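Local coordinates for SVP1-like protein 2 (Kluyveromyces lactis, PDB 4V16) that probably binds phosphatidylinositol 3,5-bisphosphate through a seven-bladed PROPPIN beta-propeller, and so associates with membranes in protein transport, at residues 197-206 against 216-227. Sequence-based numbering, arbitrary orientation.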
ATOM      1  N   CYS A 197     -10.112   8.485   0.427  1.00 32.66           N
ATOM      2  CA  CYS A 197     -10.108   9.612   1.356  1.00 39.83           C
ATOM      3  C   CYS A 197      -9.532  10.860   0.696  1.00 39.47           C
ATOM      4  O   CYS A 197      -9.023  10.798  -0.425  1.00 36.16           O
ATOM      5  CB  CYS A 197      -9.309   9.280   2.614  1.00 33.04           C
ATOM      6  SG  CYS A 197      -7.529   9.154   2.339  1.00 39.89           S
ATOM      7  N   SER A 198      -9.606  11.985   1.407  1.00 41.79           N
ATOM      8  CA  SER A 198      -9.162  13.272   0.877  1.00 39.17           C
ATOM      9  C   SER A 198      -8.152  13.956   1.786  1.00 39.90           C
ATOM     10  O   SER A 198      -7.636  13.361   2.731  1.00 41.91           O
ATOM     11  CB  SER A 198     -10.361  14.197   0.673  1.00 36.73           C
ATOM     12  OG  SER A 198     -11.359  13.560  -0.097  1.00 54.40           O
ATOM     13  N   GLN A 199      -7.885  15.221   1.486  1.00 45.53           N
ATOM     14  CA  GLN A 199      -6.998  16.036   2.297  1.00 45.53           C
ATOM     15  C   GLN A 199      -7.600  16.261   3.676  1.00 43.25           C
ATOM     16  O   GLN A 199      -6.886  16.287   4.679  1.00 46.63           O
ATOM     17  CB  GLN A 199      -6.732  17.375   1.610  1.00 50.76           C
ATOM     18  CG  GLN A 199      -6.165  17.241   0.208  1.00 56.04           C
ATOM     19  CD  GLN A 199      -4.776  16.625   0.194  1.00 63.96           C
ATOM     20  OE1 GLN A 199      -3.945  16.924   1.054  1.00 63.11           O
ATOM     21  NE2 GLN A 199      -4.519  15.760  -0.784  1.00 55.68           N
ATOM     22  N   ASP A 200      -8.920  16.426   3.720  1.00 38.15           N
ATOM     23  CA  ASP A 200      -9.627  16.612   4.979  1.00 41.99           C
ATOM     24  C   ASP A 200      -9.421  15.400   5.878  1.00 39.28           C
ATOM     25  O   ASP A 200      -9.171  15.537   7.075  1.00 38.46           O
ATOM     26  CB  ASP A 200     -11.122  16.838   4.738  1.00 47.85           C
ATOM     27  CG  ASP A 200     -11.398  18.035   3.847  1.00 62.32           C
ATOM     28  OD1 ASP A 200     -10.486  18.869   3.663  1.00 57.44           O
ATOM     29  OD2 ASP A 200     -12.535  18.143   3.334  1.00 63.54           O
ATOM     30  N   GLY A 201      -9.526  14.214   5.288  1.00 36.06           N
ATOM     31  CA  GLY A 201      -9.390  12.973   6.027  1.00 35.98           C
ATOM     32  C   GLY A 201     -10.544  12.751   6.985  1.00 42.55           C
ATOM     33  O   GLY A 201     -10.459  11.916   7.887  1.00 38.01           O
ATOM     34  N   THR A 202     -11.628  13.497   6.789  1.00 40.75           N
ATOM     35  CA  THR A 202     -12.797  13.394   7.656  1.00 39.10           C
ATOM     36  C   THR A 202     -13.721  12.264   7.216  1.00 38.06           C
ATOM     37  O   THR A 202     -14.325  11.588   8.051  1.00 40.56           O
ATOM     38  CB  THR A 202     -13.591  14.712   7.681  1.00 36.93           C
ATOM     39  OG1 THR A 202     -13.841  15.153   6.341  1.00 52.33           O
ATOM     40  CG2 THR A 202     -12.818  15.786   8.428  1.00 36.15           C
ATOM     41  N   LEU A 203     -13.821  12.062   5.905  1.00 36.16           N
ATOM     42  CA  LEU A 203     -14.715  11.058   5.337  1.00 35.20           C
ATOM     43  C   LEU A 203     -13.946   9.994   4.562  1.00 35.99           C
ATOM     44  O   LEU A 203     -13.061  10.310   3.765  1.00 38.00           O
ATOM     45  CB  LEU A 203     -15.743  11.720   4.419  1.00 39.19           C
ATOM     46  CG  LEU A 203     -16.499  12.915   5.003  1.00 50.50           C
ATOM     47  CD1 LEU A 203     -17.379  13.554   3.940  1.00 55.15           C
ATOM     48  CD2 LEU A 203     -17.327  12.501   6.210  1.00 46.99           C
ATOM     49  N   ILE A 204     -14.297   8.735   4.804  1.00 35.41           N
ATOM     50  CA  ILE A 204     -13.707   7.604   4.098  1.00 32.64           C
ATOM     51  C   ILE A 204     -14.803   6.848   3.354  1.00 32.69           C
ATOM     52  O   ILE A 204     -15.631   6.175   3.971  1.00 31.27           O
ATOM     53  CB  ILE A 204     -12.979   6.651   5.064  1.00 36.81           C
ATOM     54  CG1 ILE A 204     -11.849   7.392   5.782  1.00 33.18           C
ATOM     55  CG2 ILE A 204     -12.422   5.444   4.315  1.00 34.16           C
ATOM     56  CD1 ILE A 204     -11.387   6.704   7.039  1.00 47.50           C
ATOM     57  N   ARG A 205     -14.801   6.961   2.029  1.00 37.03           N
ATOM     58  CA  ARG A 205     -15.852   6.371   1.205  1.00 35.54           C
ATOM     59  C   ARG A 205     -15.410   5.050   0.586  1.00 32.94           C
ATOM     60  O   ARG A 205     -14.230   4.852   0.301  1.00 33.93           O
ATOM     61  CB  ARG A 205     -16.272   7.345   0.105  1.00 33.41           C
ATOM     62  CG  ARG A 205     -16.841   8.655   0.629  1.00 32.77           C
ATOM     63  CD  ARG A 205     -17.790   9.288  -0.375  1.00 41.75           C
ATOM     64  NE  ARG A 205     -18.459  10.468   0.171  1.00 48.65           N
ATOM     65  CZ  ARG A 205     -18.100  11.729  -0.064  1.00 51.46           C
ATOM     66  NH1 ARG A 205     -17.067  12.012  -0.850  1.00 44.66           N
ATOM     67  NH2 ARG A 205     -18.785  12.721   0.491  1.00 53.32           N
ATOM     68  N   VAL A 206     -16.374   4.153   0.390  1.00 39.24           N
ATOM     69  CA  VAL A 206     -16.124   2.848  -0.216  1.00 38.58           C
ATOM     70  C   VAL A 206     -16.996   2.670  -1.455  1.00 36.86           C
ATOM     71  O   VAL A 206     -18.213   2.846  -1.391  1.00 38.76           O
ATOM     72  CB  VAL A 206     -16.402   1.703   0.774  1.00 35.07           C
ATOM     73  CG1 VAL A 206     -16.110   0.351   0.131  1.00 38.11           C
ATOM     74  CG2 VAL A 206     -15.572   1.879   2.035  1.00 32.52           C
ATOM     75  N   ARG A 216     -20.369   2.442   1.111  1.00 39.88           N
ATOM     76  CA  ARG A 216     -20.388   2.951   2.477  1.00 40.01           C
ATOM     77  C   ARG A 216     -19.629   4.264   2.622  1.00 37.68           C
ATOM     78  O   ARG A 216     -18.777   4.601   1.800  1.00 38.82           O
ATOM     79  CB  ARG A 216     -19.796   1.919   3.435  1.00 42.93           C
ATOM     80  CG  ARG A 216     -20.570   1.760   4.737  1.00 53.07           C
ATOM     81  CD  ARG A 216     -21.002   0.325   4.945  1.00 55.52           C
ATOM     82  NE  ARG A 216     -21.732  -0.207   3.794  1.00 74.22           N
ATOM     83  CZ  ARG A 216     -22.312  -1.405   3.755  1.00 81.55           C
ATOM     84  NH1 ARG A 216     -22.265  -2.209   4.809  1.00 83.63           N
ATOM     85  NH2 ARG A 216     -22.947  -1.801   2.659  1.00 77.16           N
ATOM     86  N   GLU A 217     -19.949   4.990   3.689  1.00 42.05           N
ATOM     87  CA  GLU A 217     -19.301   6.255   4.000  1.00 37.65           C
ATOM     88  C   GLU A 217     -19.031   6.334   5.496  1.00 35.66           C
ATOM     89  O   GLU A 217     -19.959   6.414   6.299  1.00 41.13           O
ATOM     90  CB  GLU A 217     -20.169   7.432   3.546  1.00 43.82           C
ATOM     91  CG  GLU A 217     -19.575   8.803   3.846  1.00 46.03           C
ATOM     92  CD  GLU A 217     -20.464   9.941   3.373  1.00 59.86           C
ATOM     93  OE1 GLU A 217     -21.023   9.840   2.260  1.00 62.01           O
ATOM     94  OE2 GLU A 217     -20.607  10.933   4.120  1.00 63.27           O
ATOM     95  N   PHE A 218     -17.752   6.304   5.859  1.00 39.77           N
ATOM     96  CA  PHE A 218     -17.341   6.344   7.257  1.00 34.98           C
ATOM     97  C   PHE A 218     -16.940   7.751   7.685  1.00 34.48           C
ATOM     98  O   PHE A 218     -16.621   8.599   6.850  1.00 38.54           O
ATOM     99  CB  PHE A 218     -16.180   5.381   7.494  1.00 36.66           C
ATOM    100  CG  PHE A 218     -16.503   3.952   7.173  1.00 37.49           C
ATOM    101  CD1 PHE A 218     -17.392   3.237   7.959  1.00 31.04           C
ATOM    102  CD2 PHE A 218     -15.911   3.320   6.091  1.00 34.46           C
ATOM    103  CE1 PHE A 218     -17.691   1.921   7.668  1.00 33.56           C
ATOM    104  CE2 PHE A 218     -16.205   2.004   5.796  1.00 34.61           C
ATOM    105  CZ  PHE A 218     -17.095   1.303   6.586  1.00 42.22           C
ATOM    106  N   ARG A 219     -16.959   7.988   8.992  1.00 35.82           N
ATOM    107  CA  ARG A 219     -16.545   9.265   9.557  1.00 38.78           C
ATOM    108  C   ARG A 219     -15.407   9.037  10.549  1.00 36.79           C
ATOM    109  O   ARG A 219     -15.616   8.492  11.634  1.00 40.93           O
ATOM    110  CB  ARG A 219     -17.730   9.958  10.232  1.00 41.04           C
ATOM    111  CG  ARG A 219     -17.453  11.385  10.661  1.00 44.82           C
ATOM    112  CD  ARG A 219     -18.680  12.265  10.477  1.00 54.24           C
ATOM    113  NE  ARG A 219     -18.428  13.644  10.885  1.00 67.63           N
ATOM    114  CZ  ARG A 219     -17.701  14.513  10.188  1.00 68.07           C
ATOM    115  NH1 ARG A 219     -17.138  14.153   9.041  1.00 59.69           N
ATOM    116  NH2 ARG A 219     -17.530  15.747  10.642  1.00 67.34           N
ATOM    117  N   ARG A 220     -14.200   9.443  10.167  1.00 33.82           N
ATOM    118  CA  ARG A 220     -13.024   9.231  11.005  1.00 37.47           C
ATOM    119  C   ARG A 220     -13.061  10.122  12.241  1.00 37.83           C
ATOM    120  O   ARG A 220     -12.737   9.681  13.339  1.00 41.15           O
ATOM    121  CB  ARG A 220     -11.743   9.494  10.213  1.00 36.77           C
ATOM    122  CG  ARG A 220     -10.456   9.244  11.004  1.00 39.79           C
ATOM    123  CD  ARG A 220      -9.361  10.222  10.624  1.00 40.69           C
ATOM    124  NE  ARG A 220      -9.768  11.616  10.808  1.00 44.09           N
ATOM    125  CZ  ARG A 220      -9.728  12.269  11.965  1.00 39.57           C
ATOM    126  NH1 ARG A 220      -9.303  11.665  13.067  1.00 48.03           N
ATOM    127  NH2 ARG A 220     -10.119  13.534  12.022  1.00 35.57           N
ATOM    128  N   GLY A 221     -13.445  11.378  12.051  1.00 36.37           N
ATOM    129  CA  GLY A 221     -13.487  12.335  13.140  1.00 34.14           C
ATOM    130  C   GLY A 221     -14.024  13.668  12.664  1.00 42.12           C
ATOM    131  O   GLY A 221     -14.304  13.839  11.478  1.00 49.69           O
ATOM    132  N   LEU A 222     -14.166  14.616  13.584  1.00 46.84           N
ATOM    133  CA  LEU A 222     -14.702  15.927  13.241  1.00 47.36           C
ATOM    134  C   LEU A 222     -13.621  16.824  12.653  1.00 47.67           C
ATOM    135  O   LEU A 222     -13.851  17.525  11.667  1.00 42.15           O
ATOM    136  CB  LEU A 222     -15.322  16.590  14.472  1.00 43.78           C
ATOM    137  CG  LEU A 222     -16.549  15.901  15.069  1.00 50.13           C
ATOM    138  CD1 LEU A 222     -16.998  16.643  16.312  1.00 52.83           C
ATOM    139  CD2 LEU A 222     -17.684  15.819  14.059  1.00 59.37           C
ATOM    140  N   ASP A 223     -12.440  16.797  13.262  1.00 43.28           N
ATOM    141  CA  ASP A 223     -11.342  17.654  12.831  1.00 38.01           C
ATOM    142  C   ASP A 223     -10.617  17.048  11.636  1.00 42.53           C
ATOM    143  O   ASP A 223     -10.667  15.837  11.412  1.00 47.01           O
ATOM    144  CB  ASP A 223     -10.361  17.906  13.984  1.00 48.37           C
ATOM    145  CG  ASP A 223     -10.024  16.644  14.762  1.00 56.98           C
ATOM    146  OD1 ASP A 223     -10.027  15.545  14.168  1.00 52.90           O
ATOM    147  OD2 ASP A 223      -9.757  16.758  15.978  1.00 61.80           O
ATOM    148  N   ARG A 224      -9.948  17.899  10.868  1.00 46.25           N
ATOM    149  CA  ARG A 224      -9.258  17.468   9.660  1.00 37.47           C
ATOM    150  C   ARG A 224      -7.859  16.946   9.969  1.00 40.03           C
ATOM    151  O   ARG A 224      -7.125  17.526  10.770  1.00 35.47           O
ATOM    152  CB  ARG A 224      -9.181  18.619   8.658  1.00 37.96           C
ATOM    153  CG  ARG A 224     -10.524  18.984   8.051  1.00 45.76           C
ATOM    154  CD  ARG A 224     -10.430  20.234   7.192  1.00 42.05           C
ATOM    155  NE  ARG A 224     -10.051  21.405   7.976  1.00 46.37           N
ATOM    156  CZ  ARG A 224      -9.976  22.641   7.492  1.00 47.91           C
ATOM    157  NH1 ARG A 224     -10.257  22.879   6.217  1.00 50.06           N
ATOM    158  NH2 ARG A 224      -9.621  23.642   8.286  1.00 43.36           N
ATOM    159  N   THR A 225      -7.508  15.841   9.318  1.00 42.84           N
ATOM    160  CA  THR A 225      -6.208  15.207   9.488  1.00 37.71           C
ATOM    161  C   THR A 225      -5.739  14.630   8.162  1.00 35.14           C
ATOM    162  O   THR A 225      -6.550  14.344   7.282  1.00 38.17           O
ATOM    163  CB  THR A 225      -6.256  14.072  10.529  1.00 40.56           C
ATOM    164  OG1 THR A 225      -7.276  13.132  10.166  1.00 39.73           O
ATOM    165  CG2 THR A 225      -6.541  14.618  11.922  1.00 45.50           C
ATOM    166  N   SER A 226      -4.430  14.462   8.019  1.00 35.82           N
ATOM    167  CA  SER A 226      -3.883  13.741   6.880  1.00 39.29           C
ATOM    168  C   SER A 226      -3.806  12.259   7.230  1.00 36.26           C
ATOM    169  O   SER A 226      -3.330  11.890   8.304  1.00 33.20           O
ATOM    170  CB  SER A 226      -2.505  14.280   6.493  1.00 34.27           C
ATOM    171  OG  SER A 226      -1.586  14.152   7.563  1.00 57.76           O
ATOM    172  N   ILE A 227      -4.285  11.418   6.321  1.00 38.01           N
ATOM    173  CA  ILE A 227      -4.330   9.979   6.549  1.00 32.85           C
ATOM    174  C   ILE A 227      -3.044   9.313   6.069  1.00 29.33           C
ATOM    175  O   ILE A 227      -2.651   9.454   4.911  1.00 40.46           O
ATOM    176  CB  ILE A 227      -5.551   9.362   5.850  1.00 28.67           C
ATOM    177  CG1 ILE A 227      -6.826   9.806   6.572  1.00 30.25           C
ATOM    178  CG2 ILE A 227      -5.469   7.840   5.834  1.00 29.29           C
ATOM    179  CD1 ILE A 227      -8.084   9.643   5.757  1.00 44.54           C
TER
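The outer hairpin of a propeller blade and the link to the next blade meet here. Phe218, Arg219, Arg220 and Gly221 form the FRRG signature of PROPPINs, and the first three run antiparallel beside Ile204, Leu203 and Thr202. Strands 203-206 and 216-219 are antiparallel. Ile204 and Phe218 are a hydrogen-bonded pair, with Phe218 N to Ile204 O at 2.8 Å. The pairing runs on past the strand, as Arg220 N reaches Thr202 O at 3.0 Å. Val206 CG2 meets the Phe218 ring at CE2 (3.8 Å), and Phe251 of the next blade also meets this ring. On the other sheet face, the Arg205 and Glu217 side chains run alongside each other in the same direction, in a weak salt bridge. Arg205 NE points straight at Glu217 OE1 (3.4 Å, 176° at the hydrogen), with the two planes 83° apart. Arg205 NH1 also bonds Ala177 O.

Beyond the strands, the Arg220 side chain reaches back to the 200-202 turn. Its CG is anti to the backbone N (chi1 -178°), and bends at chi2 and chi3 bring Arg220 NE to Gly201 O (3.0 Å). That oxygen lies in the guanidinium plane, while NE stands above the carbonyl plane. Arg220 NH2 makes a salt bridge to Asp223 OD1 (2.9 Å), and Thr225 OG1 lies over one guanidinium face. Lys245 also pairs with Asp223. Thr225 N bonds Asp200 O. Ile227 CD1 packs on Cys197 CB (3.4 Å).

A leucine here removes the donor to Gly201 O and one of Asp223's cationic mates, and the 220-225 loop would probably be held less firmly. In PROPPINs the FRRG arginines belong to the phosphoinositide sites, probably here too. Two directed bonds fix the Arg220 guanidinium between the outgoing loop and the turn joining the blade's second and third strands.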